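Local coordinates for protein beta-1,4-galactanase (PDB 1HJS) that hydrolyses beta-1,4-galactosidic linkages in type I arabinogalactans as a family 53 glycoside hydrolase of clan GH-A, at residues W142-G145 against A151-A154; T246-S251 against T274-N279; Y257-D262 against I266-E271. All coordinates share one frame; numbering follows the deposited sequence.

Contact 1: W142-G145 against A151-A154; sequences WPTG and ANIA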
ATOM      1  N   TRP A 142       3.815  -1.827  18.662  1.00 12.50           N
ATOM      2  CA  TRP A 142       3.132  -1.693  19.943  1.00 12.48           C
ATOM      3  C   TRP A 142       3.790  -2.499  21.053  1.00 12.72           C
ATOM      4  O   TRP A 142       4.365  -3.558  20.804  1.00 12.94           O
ATOM      5  CB  TRP A 142       1.677  -2.145  19.810  1.00 11.99           C
ATOM      6  CG  TRP A 142       0.843  -1.299  18.917  1.00 12.07           C
ATOM      7  CD1 TRP A 142       1.201  -0.128  18.316  1.00 11.73           C
ATOM      8  CD2 TRP A 142      -0.522  -1.534  18.561  1.00 12.25           C
ATOM      9  NE1 TRP A 142       0.136   0.385  17.605  1.00 12.14           N
ATOM     10  CE2 TRP A 142      -0.933  -0.460  17.742  1.00 12.44           C
ATOM     11  CE3 TRP A 142      -1.443  -2.549  18.859  1.00 13.29           C
ATOM     12  CZ2 TRP A 142      -2.226  -0.371  17.217  1.00 12.92           C
ATOM     13  CZ3 TRP A 142      -2.732  -2.458  18.334  1.00 13.27           C
ATOM     14  CH2 TRP A 142      -3.107  -1.377  17.524  1.00 12.80           C
ATOM     15  N   PRO A 143       3.686  -2.018  22.303  1.00 13.04           N
ATOM     16  CA  PRO A 143       2.999  -0.783  22.698  1.00 13.17           C
ATOM     17  C   PRO A 143       3.932   0.418  22.657  1.00 12.79           C
ATOM     18  O   PRO A 143       3.511   1.552  22.887  1.00 12.08           O
ATOM     19  CB  PRO A 143       2.542  -1.060  24.138  1.00 13.70           C
ATOM     20  CG  PRO A 143       3.105  -2.434  24.497  1.00 14.43           C
ATOM     21  CD  PRO A 143       4.164  -2.749  23.485  1.00 14.00           C
ATOM     22  N   THR A 144       5.204   0.156  22.379  1.00 12.93           N
ATOM     23  CA  THR A 144       6.206   1.212  22.343  1.00 12.81           C
ATOM     24  C   THR A 144       5.832   2.370  21.418  1.00 12.70           C
ATOM     25  O   THR A 144       5.965   3.535  21.795  1.00 13.59           O
ATOM     26  CB  THR A 144       7.575   0.648  21.926  1.00 13.05           C
ATOM     27  OG1 THR A 144       7.847  -0.543  22.682  1.00 12.18           O
ATOM     28  CG2 THR A 144       8.676   1.676  22.202  1.00 12.67           C
ATOM     29  N   GLY A 145       5.364   2.050  20.216  1.00 12.68           N
ATOM     30  CA  GLY A 145       4.985   3.084  19.268  1.00 12.15           C
ATOM     31  C   GLY A 145       3.481   3.256  19.133  1.00 12.30           C
ATOM     32  O   GLY A 145       2.992   3.721  18.104  1.00 11.33           O
ATOM     33  N   ALA A 151       6.045  10.950  20.984  1.00 14.90           N
ATOM     34  CA  ALA A 151       7.495  11.073  21.035  1.00 15.18           C
ATOM     35  C   ALA A 151       8.151   9.807  20.487  1.00 14.77           C
ATOM     36  O   ALA A 151       9.068   9.873  19.664  1.00 15.38           O
ATOM     37  CB  ALA A 151       7.951  11.328  22.477  1.00 15.36           C
ATOM     38  N   ASN A 152       7.670   8.650  20.932  1.00 14.59           N
ATOM     39  CA  ASN A 152       8.219   7.373  20.487  1.00 14.14           C
ATOM     40  C   ASN A 152       7.966   7.130  19.001  1.00 14.03           C
ATOM     41  O   ASN A 152       8.842   6.656  18.283  1.00 13.61           O
ATOM     42  CB  ASN A 152       7.624   6.220  21.308  1.00 13.72           C
ATOM     43  CG  ASN A 152       8.230   6.123  22.705  1.00 14.58           C
ATOM     44  OD1 ASN A 152       9.077   6.932  23.087  1.00 14.75           O
ATOM     45  ND2 ASN A 152       7.801   5.127  23.465  1.00 14.02           N
ATOM     46  N   ILE A 153       6.762   7.449  18.544  1.00 14.09           N
ATOM     47  CA  ILE A 153       6.411   7.266  17.138  1.00 14.07           C
ATOM     48  C   ILE A 153       7.324   8.101  16.242  1.00 14.41           C
ATOM     49  O   ILE A 153       7.882   7.597  15.265  1.00 14.60           O
ATOM     50  CB  ILE A 153       4.945   7.669  16.881  1.00 13.79           C
ATOM     51  CG1 ILE A 153       4.014   6.727  17.649  1.00 12.94           C
ATOM     52  CG2 ILE A 153       4.644   7.625  15.385  1.00 12.85           C
ATOM     53  CD1 ILE A 153       2.555   7.123  17.580  1.00 13.20           C
ATOM     54  N   ALA A 154       7.481   9.377  16.578  1.00 14.41           N
ATOM     55  CA  ALA A 154       8.336  10.258  15.790  1.00 15.11           C
ATOM     56  C   ALA A 154       9.768   9.727  15.773  1.00 15.62           C
ATOM     57  O   ALA A 154      10.427   9.723  14.735  1.00 14.88           O
ATOM     58  CB  ALA A 154       8.308  11.676  16.365  1.00 14.96           C
TER
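Asn152 turns its CG beside its own backbone N (chi1 -76°), which carries the amide out from the helix to the carbonyl of Thr144; Ile153, with CG1 likewise beside its N, sets that branch against the carbonyl of Gly145. The Asn152 amide then donates ND2 to Thr144 O at 2.9 Å in a fairly straight bond (159° at the hydrogen). The acceptor lies almost exactly in the amide plane, while the donor sits 22° off the plane of the Thr144 carbonyl. CB of the same asparagine also leans on this oxygen, 3.2 Å from Thr144 O. Thr144 crosses the asparagine at about a right angle and brings its methyl CG2 to 3.8 Å from Asn152 ND2; its hydroxyl faces another way, hydrogen-bonded to Ser100 O. At the next residue, Gly145 O is 3.2 Å from Ile153 CG1, a carbonyl resting on an apolar branch. Trp191 and Val195 of helix 185-196 also pack on Ile153, and helix 102-122 touches Thr144 and Asn152. The contact ties the turn between the short antiparallel strands 139-140 and 145-146 to the start of helix 150-165, in the region that follows barrel strand 129-132 of a TIM barrel.

Contact 2: T246-S251 against T274-N279; sequences TNWPIS and TTFITN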
ATOM      1  N   THR A 246      -6.938   0.387  -2.471  1.00 11.24           N
ATOM      2  CA  THR A 246      -8.336   0.627  -2.813  1.00 11.01           C
ATOM      3  C   THR A 246      -8.893  -0.616  -3.505  1.00 11.35           C
ATOM      4  O   THR A 246      -8.139  -1.425  -4.060  1.00 11.17           O
ATOM      5  CB  THR A 246      -8.510   1.876  -3.720  1.00 11.03           C
ATOM      6  OG1 THR A 246      -9.897   2.252  -3.758  1.00  9.75           O
ATOM      7  CG2 THR A 246      -8.035   1.589  -5.140  1.00 10.39           C
ATOM      8  N   ASN A 247     -10.212  -0.768  -3.443  1.00 11.26           N
ATOM      9  CA  ASN A 247     -10.924  -1.904  -4.024  1.00 11.76           C
ATOM     10  C   ASN A 247     -12.315  -1.437  -4.456  1.00 12.00           C
ATOM     11  O   ASN A 247     -12.824  -0.433  -3.955  1.00 11.33           O
ATOM     12  CB  ASN A 247     -11.183  -2.993  -2.970  1.00 11.51           C
ATOM     13  CG  ASN A 247     -10.050  -3.996  -2.811  1.00 11.58           C
ATOM     14  OD1 ASN A 247     -10.110  -4.841  -1.918  1.00 11.36           O
ATOM     15  ND2 ASN A 247      -9.034  -3.925  -3.667  1.00 10.86           N
ATOM     16  N   TRP A 248     -12.908  -2.173  -5.392  1.00 12.13           N
ATOM     17  CA  TRP A 248     -14.289  -1.954  -5.816  1.00 12.52           C
ATOM     18  C   TRP A 248     -14.781  -3.350  -6.169  1.00 13.07           C
ATOM     19  O   TRP A 248     -14.130  -4.081  -6.917  1.00 12.92           O
ATOM     20  CB  TRP A 248     -14.440  -1.031  -7.022  1.00 12.12           C
ATOM     21  CG  TRP A 248     -15.905  -0.818  -7.297  1.00 11.62           C
ATOM     22  CD1 TRP A 248     -16.675  -1.483  -8.210  1.00 11.84           C
ATOM     23  CD2 TRP A 248     -16.799   0.032  -6.566  1.00 12.16           C
ATOM     24  NE1 TRP A 248     -17.992  -1.101  -8.089  1.00 11.91           N
ATOM     25  CE2 TRP A 248     -18.096  -0.173  -7.088  1.00 12.26           C
ATOM     26  CE3 TRP A 248     -16.629   0.945  -5.513  1.00 12.01           C
ATOM     27  CZ2 TRP A 248     -19.222   0.502  -6.596  1.00 12.56           C
ATOM     28  CZ3 TRP A 248     -17.747   1.618  -5.022  1.00 12.74           C
ATOM     29  CH2 TRP A 248     -19.029   1.390  -5.566  1.00 12.52           C
ATOM     30  N   PRO A 249     -15.941  -3.742  -5.634  1.00 13.73           N
ATOM     31  CA  PRO A 249     -16.456  -5.079  -5.916  1.00 13.68           C
ATOM     32  C   PRO A 249     -17.139  -5.362  -7.242  1.00 14.46           C
ATOM     33  O   PRO A 249     -17.793  -4.493  -7.828  1.00 14.33           O
ATOM     34  CB  PRO A 249     -17.387  -5.334  -4.730  1.00 13.94           C
ATOM     35  CG  PRO A 249     -17.951  -3.993  -4.460  1.00 14.67           C
ATOM     36  CD  PRO A 249     -16.781  -3.038  -4.644  1.00 13.71           C
ATOM     37  N   ILE A 250     -16.957  -6.592  -7.716  1.00 14.81           N
ATOM     38  CA  ILE A 250     -17.628  -7.044  -8.925  1.00 16.09           C
ATOM     39  C   ILE A 250     -18.826  -7.829  -8.390  1.00 16.25           C
ATOM     40  O   ILE A 250     -19.706  -8.249  -9.136  1.00 16.60           O
ATOM     41  CB  ILE A 250     -16.735  -7.956  -9.810  1.00 16.51           C
ATOM     42  CG1 ILE A 250     -16.186  -9.129  -9.008  1.00 16.58           C
ATOM     43  CG2 ILE A 250     -15.613  -7.137 -10.424  1.00 16.11           C
ATOM     44  CD1 ILE A 250     -15.348 -10.083  -9.849  1.00 17.36           C
ATOM     45  N   SER A 251     -18.846  -8.005  -7.072  1.00 16.21           N
ATOM     46  CA  SER A 251     -19.932  -8.706  -6.394  1.00 16.67           C
ATOM     47  C   SER A 251     -19.948  -8.364  -4.907  1.00 16.66           C
ATOM     48  O   SER A 251     -18.942  -8.517  -4.217  1.00 15.45           O
ATOM     49  CB  SER A 251     -19.796 -10.221  -6.576  1.00 17.18           C
ATOM     50  OG  SER A 251     -20.871 -10.898  -5.947  1.00 19.19           O
ATOM     51  N   THR A 274     -13.978  -0.198 -13.246  1.00 14.44           N
ATOM     52  CA  THR A 274     -13.236   0.759 -14.059  1.00 14.54           C
ATOM     53  C   THR A 274     -13.683   2.182 -13.756  1.00 14.20           C
ATOM     54  O   THR A 274     -12.862   3.094 -13.716  1.00 14.12           O
ATOM     55  CB  THR A 274     -13.393   0.491 -15.577  1.00 15.48           C
ATOM     56  OG1 THR A 274     -14.713   0.843 -15.995  1.00 19.34           O
ATOM     57  CG2 THR A 274     -13.150  -0.975 -15.883  1.00 14.10           C
ATOM     58  N   THR A 275     -14.981   2.371 -13.533  1.00 13.69           N
ATOM     59  CA  THR A 275     -15.498   3.700 -13.231  1.00 13.39           C
ATOM     60  C   THR A 275     -14.966   4.194 -11.893  1.00 12.63           C
ATOM     61  O   THR A 275     -14.476   5.318 -11.791  1.00 13.08           O
ATOM     62  CB  THR A 275     -17.041   3.710 -13.185  1.00 13.37           C
ATOM     63  OG1 THR A 275     -17.555   3.395 -14.485  1.00 13.82           O
ATOM     64  CG2 THR A 275     -17.555   5.079 -12.750  1.00 13.97           C
ATOM     65  N   PHE A 276     -15.060   3.352 -10.866  1.00 11.98           N
ATOM     66  CA  PHE A 276     -14.583   3.725  -9.540  1.00 11.84           C
ATOM     67  C   PHE A 276     -13.085   4.015  -9.546  1.00 12.05           C
ATOM     68  O   PHE A 276     -12.641   5.049  -9.049  1.00 11.39           O
ATOM     69  CB  PHE A 276     -14.870   2.610  -8.530  1.00 11.85           C
ATOM     70  CG  PHE A 276     -14.402   2.925  -7.131  1.00 12.54           C
ATOM     71  CD1 PHE A 276     -15.111   3.814  -6.332  1.00 12.81           C
ATOM     72  CD2 PHE A 276     -13.248   2.336  -6.620  1.00 12.76           C
ATOM     73  CE1 PHE A 276     -14.682   4.113  -5.037  1.00 13.54           C
ATOM     74  CE2 PHE A 276     -12.807   2.627  -5.325  1.00 12.62           C
ATOM     75  CZ  PHE A 276     -13.524   3.516  -4.533  1.00 13.52           C
ATOM     76  N   ILE A 277     -12.306   3.089 -10.095  1.00 10.98           N
ATOM     77  CA  ILE A 277     -10.856   3.257 -10.146  1.00 11.44           C
ATOM     78  C   ILE A 277     -10.473   4.528 -10.898  1.00 11.46           C
ATOM     79  O   ILE A 277      -9.622   5.284 -10.444  1.00 10.99           O
ATOM     80  CB  ILE A 277     -10.179   2.039 -10.816  1.00 11.15           C
ATOM     81  CG1 ILE A 277     -10.413   0.789  -9.960  1.00 11.16           C
ATOM     82  CG2 ILE A 277      -8.683   2.295 -10.992  1.00 11.23           C
ATOM     83  CD1 ILE A 277      -9.952  -0.507 -10.597  1.00 11.50           C
ATOM     84  N   THR A 278     -11.106   4.760 -12.045  1.00 11.94           N
ATOM     85  CA  THR A 278     -10.812   5.947 -12.843  1.00 12.28           C
ATOM     86  C   THR A 278     -11.172   7.215 -12.064  1.00 12.17           C
ATOM     87  O   THR A 278     -10.445   8.212 -12.109  1.00 11.74           O
ATOM     88  CB  THR A 278     -11.586   5.914 -14.181  1.00 13.26           C
ATOM     89  OG1 THR A 278     -11.203   4.745 -14.928  1.00 13.45           O
ATOM     90  CG2 THR A 278     -11.277   7.152 -15.009  1.00 13.57           C
ATOM     91  N   ASN A 279     -12.288   7.175 -11.343  1.00 11.44           N
ATOM     92  CA  ASN A 279     -12.708   8.330 -10.558  1.00 12.13           C
ATOM     93  C   ASN A 279     -11.743   8.610  -9.412  1.00 11.91           C
ATOM     94  O   ASN A 279     -11.366   9.759  -9.181  1.00 12.02           O
ATOM     95  CB  ASN A 279     -14.127   8.126 -10.020  1.00 12.40           C
ATOM     96  CG  ASN A 279     -15.182   8.288 -11.099  1.00 13.89           C
ATOM     97  OD1 ASN A 279     -14.872   8.645 -12.239  1.00 14.29           O
ATOM     98  ND2 ASN A 279     -16.437   8.035 -10.744  1.00 14.72           N
TER
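Asn247 O is buried here without any hydrogen-bonding partner in the model; across the contact it meets carbon, Phe276 CE2 lying 3.4 Å from Asn247 O. The same ring atom has a second oxygen near it: Thr246 OG1, at the edge of the Phe276 ring and close to its plane, is 3.3 Å from CE2. That hydroxyl has its polar partner in Phe213 O, so it touches the phenylalanine only in passing. The main overlap is aromatic. The six-membered ring of Trp248 and the ring of Phe276 form an offset stack, centroids 4.7 Å apart and planes at 29°. Trp248 CE3 stands over one face of the phenylalanine, toward its rim, and comes within 3.3 Å of Phe276 CD1. Both rings reach the interface because CG is anti to the backbone N in each residue, chi1 -176° in Trp248 and 180° in Phe276. The indole is sandwiched: CD of Pro249 lies against one face and CB of Phe276 against the opposite one. Its backbone is held too, Trp248 N bonding to Tyr295 OH and Trp248 O to Gln273 NE2. The chain segment thus clamped to helix 270-285 directly follows strand 240-245 and the probable nucleophile Glu245, the place at the C-terminal end of strand seven where clan GH-A barrels carry this residue.

Contact 3: Y257-D262 against I266-E271; sequences YSFPSD and IPFSPE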
ATOM      1  N   TYR A 257     -21.618  -2.467   5.639  1.00 22.14           N
ATOM      2  CA  TYR A 257     -21.866  -1.034   5.762  1.00 22.10           C
ATOM      3  C   TYR A 257     -22.495  -0.497   4.487  1.00 21.63           C
ATOM      4  O   TYR A 257     -22.311  -1.060   3.407  1.00 21.19           O
ATOM      5  CB  TYR A 257     -20.567  -0.267   6.016  1.00 22.97           C
ATOM      6  CG  TYR A 257     -19.799  -0.712   7.235  1.00 24.22           C
ATOM      7  CD1 TYR A 257     -18.864  -1.742   7.155  1.00 24.87           C
ATOM      8  CD2 TYR A 257     -20.015  -0.110   8.476  1.00 24.91           C
ATOM      9  CE1 TYR A 257     -18.159  -2.164   8.281  1.00 25.50           C
ATOM     10  CE2 TYR A 257     -19.318  -0.526   9.607  1.00 25.70           C
ATOM     11  CZ  TYR A 257     -18.393  -1.553   9.502  1.00 25.79           C
ATOM     12  OH  TYR A 257     -17.710  -1.981  10.618  1.00 26.49           O
ATOM     13  N   SER A 258     -23.247   0.590   4.614  1.00 21.05           N
ATOM     14  CA  SER A 258     -23.867   1.212   3.454  1.00 20.36           C
ATOM     15  C   SER A 258     -22.738   1.886   2.679  1.00 19.40           C
ATOM     16  O   SER A 258     -21.783   2.383   3.275  1.00 18.23           O
ATOM     17  CB  SER A 258     -24.898   2.254   3.900  1.00 21.56           C
ATOM     18  OG  SER A 258     -25.871   1.671   4.753  1.00 22.38           O
ATOM     19  N   PHE A 259     -22.836   1.891   1.356  1.00 19.44           N
ATOM     20  CA  PHE A 259     -21.804   2.513   0.537  1.00 19.31           C
ATOM     21  C   PHE A 259     -21.923   4.033   0.547  1.00 19.26           C
ATOM     22  O   PHE A 259     -23.001   4.576   0.790  1.00 18.58           O
ATOM     23  CB  PHE A 259     -21.881   1.982  -0.898  1.00 19.68           C
ATOM     24  CG  PHE A 259     -21.091   0.722  -1.116  1.00 20.24           C
ATOM     25  CD1 PHE A 259     -21.319  -0.405  -0.332  1.00 20.66           C
ATOM     26  CD2 PHE A 259     -20.100   0.670  -2.090  1.00 19.78           C
ATOM     27  CE1 PHE A 259     -20.565  -1.568  -0.516  1.00 20.58           C
ATOM     28  CE2 PHE A 259     -19.346  -0.484  -2.278  1.00 20.32           C
ATOM     29  CZ  PHE A 259     -19.577  -1.605  -1.491  1.00 20.22           C
ATOM     30  N   PRO A 260     -20.807   4.741   0.300  1.00 18.96           N
ATOM     31  CA  PRO A 260     -20.819   6.207   0.285  1.00 19.12           C
ATOM     32  C   PRO A 260     -21.827   6.722  -0.735  1.00 19.40           C
ATOM     33  O   PRO A 260     -21.997   6.138  -1.809  1.00 18.64           O
ATOM     34  CB  PRO A 260     -19.380   6.560  -0.083  1.00 18.80           C
ATOM     35  CG  PRO A 260     -18.598   5.423   0.505  1.00 19.04           C
ATOM     36  CD  PRO A 260     -19.437   4.227   0.114  1.00 19.05           C
ATOM     37  N   SER A 261     -22.489   7.823  -0.399  1.00 19.92           N
ATOM     38  CA  SER A 261     -23.505   8.400  -1.269  1.00 20.30           C
ATOM     39  C   SER A 261     -23.083   8.678  -2.711  1.00 20.36           C
ATOM     40  O   SER A 261     -23.859   8.423  -3.632  1.00 19.97           O
ATOM     41  CB  SER A 261     -24.062   9.687  -0.646  1.00 21.25           C
ATOM     42  OG  SER A 261     -23.051  10.669  -0.510  1.00 22.88           O
ATOM     43  N   ASP A 262     -21.871   9.190  -2.925  1.00 20.10           N
ATOM     44  CA  ASP A 262     -21.450   9.494  -4.290  1.00 20.73           C
ATOM     45  C   ASP A 262     -20.864   8.353  -5.116  1.00 21.24           C
ATOM     46  O   ASP A 262     -20.230   8.595  -6.143  1.00 21.14           O
ATOM     47  CB  ASP A 262     -20.493  10.702  -4.333  1.00 20.02           C
ATOM     48  CG  ASP A 262     -19.313  10.565  -3.395  1.00 19.89           C
ATOM     49  OD1 ASP A 262     -18.968   9.428  -3.011  1.00 18.31           O
ATOM     50  OD2 ASP A 262     -18.716  11.613  -3.056  1.00 18.98           O
ATOM     51  N   ILE A 266     -22.630   3.383  -8.900  1.00 22.72           N
ATOM     52  CA  ILE A 266     -21.651   2.554  -9.587  1.00 20.27           C
ATOM     53  C   ILE A 266     -22.044   1.099  -9.340  1.00 19.37           C
ATOM     54  O   ILE A 266     -22.187   0.671  -8.197  1.00 18.33           O
ATOM     55  CB  ILE A 266     -20.222   2.788  -9.056  1.00 19.37           C
ATOM     56  CG1 ILE A 266     -19.832   4.259  -9.232  1.00 18.39           C
ATOM     57  CG2 ILE A 266     -19.242   1.900  -9.814  1.00 18.71           C
ATOM     58  CD1 ILE A 266     -18.434   4.593  -8.742  1.00 17.77           C
ATOM     59  N   PRO A 267     -22.226   0.321 -10.413  1.00 18.45           N
ATOM     60  CA  PRO A 267     -22.606  -1.085 -10.275  1.00 17.97           C
ATOM     61  C   PRO A 267     -21.462  -1.985  -9.826  1.00 17.87           C
ATOM     62  O   PRO A 267     -20.289  -1.645  -9.991  1.00 17.10           O
ATOM     63  CB  PRO A 267     -23.086  -1.442 -11.677  1.00 18.86           C
ATOM     64  CG  PRO A 267     -22.148  -0.647 -12.540  1.00 18.59           C
ATOM     65  CD  PRO A 267     -22.125   0.702 -11.835  1.00 18.88           C
ATOM     66  N   PHE A 268     -21.816  -3.128  -9.245  1.00 17.02           N
ATOM     67  CA  PHE A 268     -20.819  -4.099  -8.816  1.00 17.10           C
ATOM     68  C   PHE A 268     -20.590  -4.985 -10.030  1.00 16.82           C
ATOM     69  O   PHE A 268     -21.339  -5.939 -10.268  1.00 16.32           O
ATOM     70  CB  PHE A 268     -21.335  -4.937  -7.644  1.00 17.17           C
ATOM     71  CG  PHE A 268     -21.639  -4.132  -6.416  1.00 17.78           C
ATOM     72  CD1 PHE A 268     -20.791  -3.102  -6.019  1.00 17.52           C
ATOM     73  CD2 PHE A 268     -22.762  -4.413  -5.645  1.00 17.61           C
ATOM     74  CE1 PHE A 268     -21.057  -2.361  -4.868  1.00 18.03           C
ATOM     75  CE2 PHE A 268     -23.037  -3.677  -4.490  1.00 18.20           C
ATOM     76  CZ  PHE A 268     -22.184  -2.649  -4.101  1.00 17.96           C
ATOM     77  N   SER A 269     -19.566  -4.643 -10.805  1.00 16.01           N
ATOM     78  CA  SER A 269     -19.225  -5.367 -12.020  1.00 16.32           C
ATOM     79  C   SER A 269     -17.878  -4.846 -12.502  1.00 16.20           C
ATOM     80  O   SER A 269     -17.378  -3.852 -11.987  1.00 15.98           O
ATOM     81  CB  SER A 269     -20.268  -5.085 -13.095  1.00 16.15           C
ATOM     82  OG  SER A 269     -20.259  -3.707 -13.435  1.00 15.43           O
ATOM     83  N   PRO A 270     -17.276  -5.510 -13.497  1.00 16.63           N
ATOM     84  CA  PRO A 270     -15.982  -5.036 -13.998  1.00 16.83           C
ATOM     85  C   PRO A 270     -16.111  -3.605 -14.511  1.00 16.88           C
ATOM     86  O   PRO A 270     -15.216  -2.781 -14.321  1.00 16.95           O
ATOM     87  CB  PRO A 270     -15.660  -6.030 -15.110  1.00 16.83           C
ATOM     88  CG  PRO A 270     -16.262  -7.303 -14.583  1.00 17.26           C
ATOM     89  CD  PRO A 270     -17.609  -6.828 -14.070  1.00 17.28           C
ATOM     90  N   GLU A 271     -17.234  -3.314 -15.164  1.00 16.44           N
ATOM     91  CA  GLU A 271     -17.481  -1.976 -15.693  1.00 16.48           C
ATOM     92  C   GLU A 271     -17.500  -0.984 -14.531  1.00 15.58           C
ATOM     93  O   GLU A 271     -16.948   0.116 -14.623  1.00 15.62           O
ATOM     94  CB  GLU A 271     -18.828  -1.932 -16.428  1.00 17.56           C
ATOM     95  CG  GLU A 271     -18.896  -2.732 -17.730  1.00 19.88           C
ATOM     96  CD  GLU A 271     -18.760  -4.239 -17.540  1.00 21.35           C
ATOM     97  OE1 GLU A 271     -19.315  -4.781 -16.562  1.00 21.14           O
ATOM     98  OE2 GLU A 271     -18.111  -4.887 -18.390  1.00 22.26           O
TER
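One face of the Phe259 ring takes the edge of Phe268, whose CZ stands 3.8 Å above that plane and off toward its rim; at the edge of Phe268, near its own plane, lies Phe259 CE2. This is an edge-to-face pair with centroids 5.2 Å apart and planes at 60°, so the approach is tilted from a perfect T. The two side chains come from opposite directions, and the closest atoms are Phe259 CE2 and Phe268 CE1 at 3.6 Å. Phe268 CZ is nearly as close, 3.8 Å from Phe259 CZ. Phe268 has its CG beside the backbone N and anti to the carbonyl carbon (chi1 -62°), which swings the far end of the ring across to its partner. Phe259 is buried and also touches Cys310 of the Cys252-Cys310 disulfide, whereas Phe268 remains partly exposed. Just beyond it, Ser269 is the N-cap of helix 270-285, its OG bonded to Gly272 N. With an alanine in place of Phe259, the edge of Phe268 would probably lose the face it rests on, and that ring would be freer to turn. No hydrogen bond crosses between the two segments, so they meet through dispersion and the modest attraction of ring C-H groups for a pi face.

How the contacts relate
Contacts 2 and 3 are one neighbourhood, their centres 8 Å apart, and contact 3 falls within the chain that runs between the two segments of contact 2. Trp248 joins them: its NE1 lies 3.0 Å from Pro267 O, a probable hydrogen bond, and its CH2 is 3.7 Å from Phe259 CD2, while Pro249 CG packs 3.4 Å from Phe268 CD1. Contact 2 is nearer the catalytic centre, the Thr246 side chain being about 6 Å from that of Glu245 and about 10 Å from that of Glu135, the probable proton donor. Contact 1 stands apart, about 35 Å between its centre and that of contact 2, on opposite sides of the chain's centre.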